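PDB 4US5: luciferase-like monooxygenase from Streptomyces bottropensis, which probably acts as a flavin-dependent monooxygenase of the bacterial luciferase family, inserting one oxygen atom of O2 into an organic substrate. Local coordinates for residues A22-H27 against F53-A58; H27-A32 against E60-R65; A173-A178 against P196-E201; F281-Y286 against A302-A307. All blocks are in the same frame, centred on the assembly; numbering follows the deposited sequence.

Contact 1: A22-H27 against F53-A58. With NA (sodium ion), chain L; NA (sodium ion), chain Q.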
loop_
_atom_site.group_PDB
_atom_site.type_symbol
_atom_site.label_atom_id
_atom_site.label_comp_id
_atom_site.label_asym_id
_atom_site.label_seq_id
_atom_site.Cartn_x
_atom_site.Cartn_y
_atom_site.Cartn_z
ATOM N N ALA B 22 7.794 14.883 0.007
ATOM C CA ALA B 22 8.676 13.878 -0.560
ATOM C C ALA B 22 9.984 13.724 0.245
ATOM O O ALA B 22 10.508 12.630 0.393
ATOM C CB ALA B 22 8.998 14.216 -1.997
ATOM N N HIS B 23 10.485 14.820 0.784
ATOM C CA HIS B 23 11.666 14.749 1.667
ATOM C C HIS B 23 11.344 13.966 2.921
ATOM O O HIS B 23 12.166 13.171 3.379
ATOM C CB HIS B 23 12.137 16.122 2.072
ATOM C CG HIS B 23 12.781 16.901 0.963
ATOM N ND1 HIS B 23 12.119 17.868 0.252
ATOM C CD2 HIS B 23 14.032 16.846 0.450
ATOM C CE1 HIS B 23 12.929 18.373 -0.661
ATOM N NE2 HIS B 23 14.093 17.769 -0.557
ATOM N N SER B 24 10.156 14.207 3.480
ATOM C CA SER B 24 9.719 13.526 4.683
ATOM C C SER B 24 9.734 12.040 4.475
ATOM O O SER B 24 10.225 11.267 5.335
ATOM C CB SER B 24 8.301 13.960 5.087
ATOM O OG SER B 24 8.243 15.357 5.332
ATOM N N LEU B 25 9.194 11.589 3.335
ATOM C CA LEU B 25 9.187 10.157 3.045
ATOM C C LEU B 25 10.590 9.568 2.924
ATOM O O LEU B 25 10.872 8.478 3.428
ATOM C CB LEU B 25 8.340 9.844 1.783
ATOM C CG LEU B 25 6.913 10.372 1.812
ATOM C CD1 LEU B 25 6.154 9.938 0.576
ATOM C CD2 LEU B 25 6.158 9.955 3.061
ATOM N N GLN B 26 11.469 10.264 2.208
ATOM C CA GLN B 26 12.844 9.822 2.063
ATOM C C GLN B 26 13.525 9.771 3.433
ATOM O O GLN B 26 14.261 8.834 3.754
ATOM C CB GLN B 26 13.635 10.750 1.073
ATOM C CG GLN B 26 13.200 10.594 -0.412
ATOM C CD GLN B 26 13.231 9.146 -0.882
ATOM O OE1 GLN B 26 14.230 8.454 -0.690
ATOM N NE2 GLN B 26 12.094 8.655 -1.421
ATOM N N HIS B 27 13.257 10.771 4.245
ATOM C CA HIS B 27 13.817 10.775 5.605
ATOM C C HIS B 27 13.310 9.646 6.464
ATOM O O HIS B 27 14.051 9.145 7.339
ATOM C CB HIS B 27 13.591 12.105 6.265
ATOM C CG HIS B 27 14.453 13.180 5.722
ATOM N ND1 HIS B 27 14.100 14.504 5.773
ATOM C CD2 HIS B 27 15.628 13.126 5.044
ATOM C CE1 HIS B 27 14.997 15.228 5.130
ATOM N NE2 HIS B 27 15.959 14.422 4.708
ATOM N N PHE B 53 1.408 19.270 7.614
ATOM C CA PHE B 53 2.625 19.042 8.388
ATOM C C PHE B 53 2.887 17.547 8.653
ATOM O O PHE B 53 3.864 17.245 9.309
ATOM C CB PHE B 53 2.592 19.786 9.734
ATOM C CG PHE B 53 1.312 19.566 10.506
ATOM C CD1 PHE B 53 1.187 18.486 11.364
ATOM C CD2 PHE B 53 0.252 20.445 10.373
ATOM C CE1 PHE B 53 -0.007 18.273 12.075
ATOM C CE2 PHE B 53 -0.916 20.257 11.078
ATOM C CZ PHE B 53 -1.057 19.155 11.921
ATOM N N ASN B 54 2.056 16.652 8.118
ATOM C CA ASN B 54 2.340 15.204 8.181
ATOM C C ASN B 54 2.165 14.610 6.789
ATOM O O ASN B 54 1.131 14.827 6.138
ATOM C CB ASN B 54 1.422 14.534 9.178
ATOM C CG ASN B 54 1.801 14.815 10.615
ATOM O OD1 ASN B 54 2.970 14.777 10.999
ATOM N ND2 ASN B 54 0.790 15.021 11.454
ATOM N N ALA B 55 3.127 13.802 6.359
ATOM C CA ALA B 55 3.230 13.376 4.941
ATOM C C ALA B 55 2.549 12.045 4.548
ATOM O O ALA B 55 2.500 11.726 3.372
ATOM C CB ALA B 55 4.685 13.307 4.543
ATOM N N VAL B 56 2.077 11.263 5.513
ATOM C CA VAL B 56 1.631 9.909 5.227
ATOM C C VAL B 56 0.187 9.656 5.644
ATOM O O VAL B 56 -0.099 9.363 6.819
ATOM C CB VAL B 56 2.497 8.836 5.923
ATOM C CG1 VAL B 56 2.007 7.439 5.546
ATOM C CG2 VAL B 56 3.931 8.983 5.513
ATOM N N PRO B 57 -0.722 9.717 4.672
ATOM C CA PRO B 57 -2.098 9.311 4.903
ATOM C C PRO B 57 -2.303 7.809 4.708
ATOM O O PRO B 57 -3.391 7.288 5.071
ATOM C CB PRO B 57 -2.871 10.100 3.837
ATOM C CG PRO B 57 -1.925 10.218 2.699
ATOM C CD PRO B 57 -0.531 10.271 3.333
ATOM N N ALA B 58 -1.331 7.135 4.070
ATOM C CA ALA B 58 -1.441 5.723 3.673
ATOM C C ALA B 58 -0.204 4.950 4.153
ATOM O O ALA B 58 0.727 4.702 3.391
ATOM C CB ALA B 58 -1.603 5.582 2.182
HETATM NA NA NA L . 10.114 11.761 7.983
HETATM NA NA NA Q . -1.620 14.537 6.067
HETATM O O HOH W 1 10.460 14.578 8.639
#
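In the luciferase-like TIM barrel, Ser24 and Leu25 of helix 21-38 lie against Ala55 and Val56 of the loop that runs from strand 42-45 to helix 59-68. Ala55 CB points at the helix and rests on two residues at once, 3.7 Å from Ser24 CB and 3.9 Å from Leu25 CD2. Its methyl is short enough to let the loop backbone come close, the CA atoms of Ser24 and Ala55 being 6.5 Å apart. Leu25 extends one branch toward the loop, and its CD2 also meets Val56 CG2 at 3.5 Å, a tight fit for two methyls. Such a loop, joining a barrel strand to the following helix, is part of the βα repeat, and here the preceding helix of the barrel packs on it. Ser24 suits this buried place: CB serves the apolar contact, while chi1 of -60° puts OG anti to the carbonyl carbon, hydrogen-bonded to Pro14 O. Ser24 O binds one sodium ion at 2.7 Å, together with Glu11 and a water. A second sodium ion takes Asn54 O at 2.8 Å, with His48 O, Glu51 O and Ser159 OG of the second subunit completing the set.

Contact 2: H27-A32 against E60-R65. With NA (sodium ion), chain O.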
loop_
_atom_site.group_PDB
_atom_site.type_symbol
_atom_site.label_atom_id
_atom_site.label_comp_id
_atom_site.label_asym_id
_atom_site.label_seq_id
_atom_site.Cartn_x
_atom_site.Cartn_y
_atom_site.Cartn_z
ATOM N N HIS B 27 13.257 10.771 4.245
ATOM C CA HIS B 27 13.817 10.775 5.605
ATOM C C HIS B 27 13.310 9.646 6.464
ATOM O O HIS B 27 14.051 9.145 7.339
ATOM C CB HIS B 27 13.591 12.105 6.265
ATOM C CG HIS B 27 14.453 13.180 5.722
ATOM N ND1 HIS B 27 14.100 14.504 5.773
ATOM C CD2 HIS B 27 15.628 13.126 5.044
ATOM C CE1 HIS B 27 14.997 15.228 5.130
ATOM N NE2 HIS B 27 15.959 14.422 4.708
ATOM N N SER B 28 12.083 9.191 6.212
ATOM C CA SER B 28 11.510 8.034 6.949
ATOM C C SER B 28 12.251 6.809 6.645
ATOM O O SER B 28 12.603 6.013 7.529
ATOM C CB SER B 28 10.028 7.819 6.583
ATOM O OG SER B 28 9.248 8.897 7.032
ATOM N N ILE B 29 12.551 6.629 5.371
ATOM C CA ILE B 29 13.339 5.475 4.952
ATOM C C ILE B 29 14.746 5.460 5.556
ATOM O O ILE B 29 15.209 4.424 6.056
ATOM C CB ILE B 29 13.419 5.442 3.401
ATOM C CG1 ILE B 29 12.023 5.236 2.832
ATOM C CG2 ILE B 29 14.358 4.353 2.921
ATOM C CD1 ILE B 29 11.901 5.519 1.335
ATOM N N GLU B 30 15.400 6.619 5.545
ATOM C CA GLU B 30 16.704 6.770 6.139
ATOM C C GLU B 30 16.694 6.453 7.644
ATOM O O GLU B 30 17.563 5.710 8.165
ATOM C CB GLU B 30 17.216 8.195 5.966
ATOM C CG GLU B 30 18.693 8.297 6.318
ATOM C CD GLU B 30 19.313 9.663 6.056
ATOM O OE1 GLU B 30 18.562 10.657 5.813
ATOM O OE2 GLU B 30 20.582 9.732 6.134
ATOM N N LEU B 31 15.682 6.933 8.324
ATOM C CA LEU B 31 15.547 6.655 9.760
ATOM C C LEU B 31 15.297 5.186 10.008
ATOM O O LEU B 31 15.866 4.597 10.938
ATOM C CB LEU B 31 14.469 7.517 10.385
ATOM C CG LEU B 31 14.201 7.282 11.859
ATOM C CD1 LEU B 31 15.438 7.541 12.702
ATOM C CD2 LEU B 31 13.034 8.156 12.320
ATOM N N ALA B 32 14.469 4.554 9.183
ATOM C CA ALA B 32 14.205 3.136 9.331
ATOM C C ALA B 32 15.465 2.266 9.118
ATOM O O ALA B 32 15.679 1.328 9.838
ATOM C CB ALA B 32 13.120 2.697 8.376
ATOM N N GLU B 60 0.397 1.994 4.808
ATOM C CA GLU B 60 0.643 0.714 4.134
ATOM C C GLU B 60 1.601 0.841 2.954
ATOM O O GLU B 60 2.383 -0.081 2.651
ATOM C CB GLU B 60 -0.678 0.070 3.715
ATOM C CG GLU B 60 -1.483 0.821 2.650
ATOM C CD GLU B 60 -2.420 1.898 3.184
ATOM O OE1 GLU B 60 -2.244 2.396 4.323
ATOM O OE2 GLU B 60 -3.368 2.256 2.436
ATOM N N ILE B 61 1.588 1.999 2.304
ATOM C CA ILE B 61 2.496 2.238 1.155
ATOM C C ILE B 61 3.931 2.427 1.635
ATOM O O ILE B 61 4.875 1.805 1.086
ATOM C CB ILE B 61 2.061 3.491 0.346
ATOM C CG1 ILE B 61 0.648 3.274 -0.243
ATOM C CG2 ILE B 61 3.099 3.796 -0.732
ATOM C CD1 ILE B 61 0.529 2.071 -1.159
ATOM N N LEU B 62 4.120 3.208 2.691
ATOM C CA LEU B 62 5.450 3.372 3.248
ATOM C C LEU B 62 5.978 2.078 3.924
ATOM O O LEU B 62 7.147 1.781 3.843
ATOM C CB LEU B 62 5.472 4.563 4.227
ATOM C CG LEU B 62 6.835 5.158 4.553
ATOM C CD1 LEU B 62 7.589 5.618 3.333
ATOM C CD2 LEU B 62 6.757 6.295 5.565
ATOM N N ILE B 63 5.084 1.306 4.553
ATOM C CA ILE B 63 5.437 0.011 5.096
ATOM C C ILE B 63 5.967 -0.913 4.007
ATOM O O ILE B 63 7.019 -1.569 4.167
ATOM C CB ILE B 63 4.252 -0.630 5.845
ATOM C CG1 ILE B 63 3.899 0.225 7.068
ATOM C CG2 ILE B 63 4.579 -2.054 6.243
ATOM C CD1 ILE B 63 2.505 0.005 7.532
ATOM N N ALA B 64 5.282 -0.965 2.894
ATOM C CA ALA B 64 5.695 -1.829 1.788
ATOM C C ALA B 64 7.115 -1.488 1.322
ATOM O O ALA B 64 7.906 -2.377 0.975
ATOM C CB ALA B 64 4.704 -1.669 0.648
ATOM N N ARG B 65 7.440 -0.208 1.310
ATOM C CA ARG B 65 8.772 0.226 0.914
ATOM C C ARG B 65 9.809 -0.037 1.994
ATOM O O ARG B 65 10.877 -0.574 1.728
ATOM C CB ARG B 65 8.755 1.693 0.549
ATOM C CG ARG B 65 10.138 2.304 0.267
ATOM C CD ARG B 65 10.867 1.576 -0.858
ATOM N NE ARG B 65 12.121 2.249 -1.142
ATOM C CZ ARG B 65 12.249 3.431 -1.730
ATOM N NH1 ARG B 65 11.214 4.049 -2.254
ATOM N NH2 ARG B 65 13.460 4.001 -1.816
HETATM NA NA NA O . -4.579 3.193 5.781
HETATM O O HOH W 2 -6.235 1.029 5.151
#
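Ile29 lays its terminal methyl over one face of the Arg65 guanidinium, CD1 standing 3.7 Å from CZ and above the centre of the flat group. The two side chains cross at about a right angle, and Ile29 CD1 also touches the aliphatic part of the arginine, 3.8 Å from Arg65 CG. Beside this pair, Leu62 CD2 packs on Ser28 CB at 3.7 Å. These contacts join helices 21-38 and 59-68, two successive outer helices of the TIM barrel. Their short segments run at 47° to each other, with axes 10.9 Å apart at closest approach, so side chains rather than backbones make the contact. Arginine suits the place because its flat face accepts a methyl while its N-H groups point to polar partners around the rim. Arg65 NE forms a salt bridge with Glu69, and NH1 is hydrogen-bonded to Tyr101 of the second subunit. With an alanine here, Ile29 CD1 is likely to lose its flat cover, Glu69 its charged mate and Tyr101 of the second subunit its bond from NH1. Leucine fills the other half of the interface: with CG roughly anti to the backbone N (chi1 -161°), Leu62 sends CD2 to the serine, and it also packs on Val45 of the barrel. Ser28 is small enough for that approach, and its OG is hydrogen-bonded to Glu11 OE2 and to Ser24 O. At the start of helix 59-68, Glu60 OE1 binds a sodium ion at 2.9 Å, alongside Glu47 OE1 and a water 2.8 Å from the metal.

Contact 3: A173-A178 against P196-E201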
loop_
_atom_site.group_PDB
_atom_site.type_symbol
_atom_site.label_atom_id
_atom_site.label_comp_id
_atom_site.label_asym_id
_atom_site.label_seq_id
_atom_site.Cartn_x
_atom_site.Cartn_y
_atom_site.Cartn_z
ATOM N N ALA B 173 -4.958 6.293 23.491
ATOM C CA ALA B 173 -4.565 7.453 24.254
ATOM C C ALA B 173 -5.669 7.788 25.267
ATOM O O ALA B 173 -5.975 8.955 25.491
ATOM C CB ALA B 173 -4.349 8.608 23.328
ATOM N N SER B 174 -6.214 6.741 25.865
ATOM C CA SER B 174 -7.348 6.839 26.787
ATOM C C SER B 174 -7.402 5.607 27.665
ATOM O O SER B 174 -6.959 4.529 27.281
ATOM C CB SER B 174 -8.661 6.983 26.020
ATOM O OG SER B 174 -9.030 5.788 25.344
ATOM N N VAL B 175 -7.987 5.763 28.853
ATOM C CA VAL B 175 -8.210 4.615 29.735
ATOM C C VAL B 175 -9.173 3.622 29.098
ATOM O O VAL B 175 -8.983 2.408 29.193
ATOM C CB VAL B 175 -8.731 5.055 31.127
ATOM C CG1 VAL B 175 -9.011 3.836 32.017
ATOM C CG2 VAL B 175 -7.716 5.939 31.798
ATOM N N SER B 176 -10.163 4.135 28.384
ATOM C CA SER B 176 -11.117 3.286 27.699
ATOM C C SER B 176 -10.448 2.339 26.683
ATOM O O SER B 176 -10.785 1.155 26.590
ATOM C CB SER B 176 -12.167 4.217 27.049
ATOM O OG SER B 176 -12.291 4.102 25.657
ATOM N N SER B 177 -9.463 2.842 25.946
ATOM C CA SER B 177 -8.774 1.989 24.960
ATOM C C SER B 177 -8.005 0.890 25.645
ATOM O O SER B 177 -7.894 -0.215 25.137
ATOM C CB SER B 177 -7.834 2.862 24.057
ATOM O OG SER B 177 -6.839 3.506 24.829
ATOM N N ALA B 178 -7.422 1.216 26.792
ATOM C CA ALA B 178 -6.650 0.276 27.542
ATOM C C ALA B 178 -7.570 -0.874 28.061
ATOM O O ALA B 178 -7.158 -2.020 28.091
ATOM C CB ALA B 178 -5.952 0.980 28.704
ATOM N N PRO B 196 -0.942 12.579 28.503
ATOM C CA PRO B 196 -0.039 12.323 29.609
ATOM C C PRO B 196 -0.751 12.377 30.971
ATOM O O PRO B 196 -0.223 11.851 31.939
ATOM C CB PRO B 196 0.986 13.451 29.506
ATOM C CG PRO B 196 0.278 14.528 28.759
ATOM C CD PRO B 196 -0.630 13.821 27.805
ATOM N N GLN B 197 -1.948 12.947 31.022
ATOM C CA GLN B 197 -2.697 12.967 32.298
ATOM C C GLN B 197 -3.140 11.570 32.763
ATOM O O GLN B 197 -3.341 11.373 33.942
ATOM C CB GLN B 197 -3.901 13.925 32.213
ATOM C CG GLN B 197 -4.965 13.515 31.213
ATOM C CD GLN B 197 -4.807 14.206 29.861
ATOM O OE1 GLN B 197 -3.673 14.369 29.325
ATOM N NE2 GLN B 197 -5.937 14.614 29.293
ATOM N N PHE B 198 -3.256 10.597 31.861
ATOM C CA PHE B 198 -3.767 9.278 32.218
ATOM C C PHE B 198 -2.826 8.103 31.969
ATOM O O PHE B 198 -3.231 6.955 32.051
ATOM C CB PHE B 198 -5.089 9.039 31.478
ATOM C CG PHE B 198 -6.180 10.031 31.846
ATOM C CD1 PHE B 198 -6.596 10.153 33.157
ATOM C CD2 PHE B 198 -6.835 10.763 30.876
ATOM C CE1 PHE B 198 -7.603 11.039 33.508
ATOM C CE2 PHE B 198 -7.856 11.649 31.214
ATOM C CZ PHE B 198 -8.235 11.786 32.540
ATOM N N THR B 199 -1.563 8.388 31.673
ATOM C CA THR B 199 -0.627 7.329 31.335
ATOM C C THR B 199 -0.542 6.243 32.399
ATOM O O THR B 199 -0.693 5.058 32.110
ATOM C CB THR B 199 0.780 7.919 31.100
ATOM O OG1 THR B 199 0.691 8.947 30.097
ATOM C CG2 THR B 199 1.752 6.829 30.640
ATOM N N ARG B 200 -0.281 6.638 33.640
ATOM C CA ARG B 200 -0.158 5.663 34.708
ATOM C C ARG B 200 -1.428 4.835 34.875
ATOM O O ARG B 200 -1.373 3.593 34.922
ATOM C CB ARG B 200 0.235 6.359 36.019
ATOM C CG ARG B 200 0.356 5.391 37.192
ATOM C CD ARG B 200 0.734 6.136 38.438
ATOM N NE ARG B 200 2.135 6.584 38.456
ATOM C CZ ARG B 200 3.171 5.829 38.785
ATOM N NH1 ARG B 200 3.023 4.551 39.065
ATOM N NH2 ARG B 200 4.372 6.345 38.830
ATOM N N GLU B 201 -2.566 5.485 34.917
ATOM C CA GLU B 201 -3.841 4.774 35.094
ATOM C C GLU B 201 -4.125 3.827 33.943
ATOM O O GLU B 201 -4.558 2.679 34.154
ATOM C CB GLU B 201 -5.020 5.753 35.272
ATOM C CG GLU B 201 -6.366 5.070 35.451
ATOM C CD GLU B 201 -7.558 6.013 35.548
ATOM O OE1 GLU B 201 -7.379 7.245 35.611
ATOM O OE2 GLU B 201 -8.692 5.507 35.571
#
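The Phe198 ring is met obliquely by Val175 CG2, which comes nearest at Phe198 CB, 4.1 Å away, while Gln197 CG lies above one face, offset toward the rim. The second flat group, the Glu201 carboxylate, also meets this valine: Val175 CG2 lies 3.8 Å from Glu201 CD, and CG1 is 3.9 Å from OE2. Branched at CB, Val175 touches both partners, and its side chain crosses that of Glu201 at about a right angle. The glutamate reaches it because its chain is fully extended, with CG anti to the backbone N (chi1 180°). The contact links the starts of helices 175-184 and 199-209, neighbouring outer helices of the TIM barrel, which are separated along the chain by strand 188-191. Phe198 is the N-cap residue of the second helix, and Tyr190 of that strand packs on it. At the first helix start, Ser174 is the N-cap: its OG accepts from Ser177 N at 3.0 Å, with an N-H...acceptor angle of 151°. Serine suits this position because its short hydroxyl side chain can turn back onto an amide of the first turn. Ser177 OG in turn donates to Ser174 O at 2.7 Å, which ties the turn twice. Methyls here meet Phe198 CB and a carboxylate, so the contact is van der Waals packing, and the charge of Glu201 is likely to stay accessible to water.

Contact 4: F281-Y286 against A302-A307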
loop_
_atom_site.group_PDB
_atom_site.type_symbol
_atom_site.label_atom_id
_atom_site.label_comp_id
_atom_site.label_asym_id
_atom_site.label_seq_id
_atom_site.Cartn_x
_atom_site.Cartn_y
_atom_site.Cartn_z
ATOM N N PHE B 281 2.022 17.455 34.420
ATOM C CA PHE B 281 1.603 16.084 34.602
ATOM C C PHE B 281 2.649 15.402 35.473
ATOM O O PHE B 281 3.699 15.955 35.757
ATOM C CB PHE B 281 1.494 15.376 33.241
ATOM C CG PHE B 281 0.690 16.143 32.224
ATOM C CD1 PHE B 281 -0.694 16.198 32.318
ATOM C CD2 PHE B 281 1.327 16.885 31.226
ATOM C CE1 PHE B 281 -1.443 16.926 31.416
ATOM C CE2 PHE B 281 0.576 17.594 30.303
ATOM C CZ PHE B 281 -0.811 17.604 30.388
ATOM N N GLU B 282 2.385 14.164 35.835
ATOM C CA GLU B 282 3.370 13.398 36.570
ATOM C C GLU B 282 4.703 13.357 35.791
ATOM O O GLU B 282 5.780 13.589 36.343
ATOM C CB GLU B 282 2.860 11.994 36.836
ATOM C CG GLU B 282 3.915 11.152 37.540
ATOM C CD GLU B 282 3.458 9.771 37.915
ATOM O OE1 GLU B 282 2.393 9.310 37.431
ATOM O OE2 GLU B 282 4.217 9.140 38.655
ATOM N N TRP B 283 4.617 13.027 34.505
ATOM C CA TRP B 283 5.770 12.944 33.646
ATOM C C TRP B 283 5.660 13.999 32.558
ATOM O O TRP B 283 4.557 14.303 32.107
ATOM C CB TRP B 283 5.884 11.552 33.023
ATOM C CG TRP B 283 6.041 10.464 34.023
ATOM C CD1 TRP B 283 6.977 10.387 35.004
ATOM C CD2 TRP B 283 5.257 9.280 34.118
ATOM N NE1 TRP B 283 6.831 9.245 35.715
ATOM C CE2 TRP B 283 5.783 8.528 35.185
ATOM C CE3 TRP B 283 4.176 8.762 33.403
ATOM C CZ2 TRP B 283 5.255 7.289 35.560
ATOM C CZ3 TRP B 283 3.684 7.515 33.763
ATOM C CH2 TRP B 283 4.220 6.808 34.839
ATOM N N PRO B 284 6.808 14.510 32.072
ATOM C CA PRO B 284 6.695 15.539 31.029
ATOM C C PRO B 284 5.990 14.974 29.788
ATOM O O PRO B 284 6.240 13.826 29.416
ATOM C CB PRO B 284 8.156 15.911 30.727
ATOM C CG PRO B 284 8.995 14.843 31.329
ATOM C CD PRO B 284 8.196 14.159 32.387
ATOM N N ARG B 285 5.188 15.784 29.123
ATOM C CA ARG B 285 4.519 15.331 27.917
ATOM C C ARG B 285 5.546 14.871 26.858
ATOM O O ARG B 285 5.390 13.813 26.221
ATOM C CB ARG B 285 3.660 16.428 27.318
ATOM C CG ARG B 285 2.882 15.948 26.089
ATOM C CD ARG B 285 2.271 17.073 25.318
ATOM N NE ARG B 285 1.128 17.650 26.034
ATOM C CZ ARG B 285 -0.100 17.157 26.002
ATOM N NH1 ARG B 285 -0.372 16.068 25.330
ATOM N NH2 ARG B 285 -1.055 17.749 26.684
ATOM N N TYR B 286 6.561 15.697 26.672
ATOM C CA TYR B 286 7.647 15.430 25.750
ATOM C C TYR B 286 8.940 15.362 26.561
ATOM O O TYR B 286 9.215 16.229 27.405
ATOM C CB TYR B 286 7.758 16.560 24.722
ATOM C CG TYR B 286 6.496 16.829 23.939
ATOM C CD1 TYR B 286 5.631 15.811 23.577
ATOM C CD2 TYR B 286 6.182 18.122 23.530
ATOM C CE1 TYR B 286 4.503 16.071 22.827
ATOM C CE2 TYR B 286 5.046 18.386 22.774
ATOM C CZ TYR B 286 4.210 17.373 22.444
ATOM O OH TYR B 286 3.093 17.603 21.707
ATOM N N ALA B 302 8.981 3.673 32.100
ATOM C CA ALA B 302 8.851 2.259 31.732
ATOM C C ALA B 302 8.631 1.318 32.944
ATOM O O ALA B 302 7.787 0.430 32.895
ATOM C CB ALA B 302 10.037 1.816 30.915
ATOM N N ASP B 303 9.384 1.536 34.017
ATOM C CA ASP B 303 9.238 0.736 35.234
ATOM C C ASP B 303 7.829 0.874 35.766
ATOM O O ASP B 303 7.192 -0.115 36.130
ATOM C CB ASP B 303 10.224 1.191 36.318
ATOM C CG ASP B 303 11.637 0.786 36.034
ATOM O OD1 ASP B 303 11.873 -0.078 35.186
ATOM O OD2 ASP B 303 12.555 1.359 36.655
ATOM N N ALA B 304 7.337 2.117 35.817
ATOM C CA ALA B 304 6.028 2.383 36.384
ATOM C C ALA B 304 4.879 1.784 35.584
ATOM O O ALA B 304 3.877 1.366 36.154
ATOM C CB ALA B 304 5.822 3.874 36.565
ATOM N N THR B 305 5.021 1.775 34.248
ATOM C CA THR B 305 3.952 1.360 33.383
ATOM C C THR B 305 4.036 -0.100 32.964
ATOM O O THR B 305 3.104 -0.607 32.364
ATOM C CB THR B 305 3.933 2.228 32.111
ATOM O OG1 THR B 305 5.217 2.151 31.467
ATOM C CG2 THR B 305 3.614 3.697 32.477
ATOM N N GLY B 306 5.159 -0.753 33.247
ATOM C CA GLY B 306 5.405 -2.109 32.789
ATOM C C GLY B 306 5.683 -2.181 31.299
ATOM O O GLY B 306 5.578 -3.239 30.712
ATOM N N ALA B 307 6.091 -1.065 30.703
ATOM C CA ALA B 307 6.351 -1.028 29.264
ATOM C C ALA B 307 7.584 -1.890 28.928
ATOM O O ALA B 307 8.603 -1.783 29.580
ATOM C CB ALA B 307 6.561 0.392 28.802
#
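Trp283 brings the benzo end of its indole against the last turn of helix 291-305, where CZ2 lies 3.6 Å from Ala304 CB. Ala304 CB sits at the ring edge, near the ring plane, and Trp283 CH2 is almost as close, at 3.8 Å. Thr305 CG2 approaches obliquely, 4.0 Å from Trp283 CH2. The long indole bridges the distance between backbones whose nearest CA atoms, Trp283 and Ala304, are 10.9 Å apart. In this TIM barrel the contact joins the loop before strand 286-289 to the helix that follows that strand, and Thr199 and Arg200 of helix 199-209 also pack on the tryptophan. Alanine suits its place because a single methyl lets the ring edge come close. Threonine offers the ring a methyl while its OG1, between the backbone N and the carbonyl carbon (chi1 56°), is hydrogen-bonded to Met301 O. Gly306, just past the helix, has the positive phi that favours glycine. A serine in place of the tryptophan would probably open a gap beside Ala304 CB and Thr305 CG2 and remove this apolar link to the helix end. Only carbons meet across the segments, so the contact depends on the indole's shape and apolar surface.

How the contacts relate
Along the chain contacts 1 and 2 come first and interleave, followed by contact 3 and then contact 4. Contacts 1 and 2 share helix 21-38 and His27, lie 9 Å apart between centres, and touch where Val56 CG2 meets Leu62 CD2. Contacts 3 and 4 form another pair, 11 Å apart between centres, joined by the salt bridge of Arg200 NH2 with Glu282 OE2 (2.8 Å) and by Pro196 against Phe281. The two pairs sit on opposite sides of the chain's centre, with contact centres 28 to 29 Å apart across the pairs. Only contacts 1 and 2 of the four touch the second subunit; contacts 3 and 4, across the barrel, pack parts of one chain together.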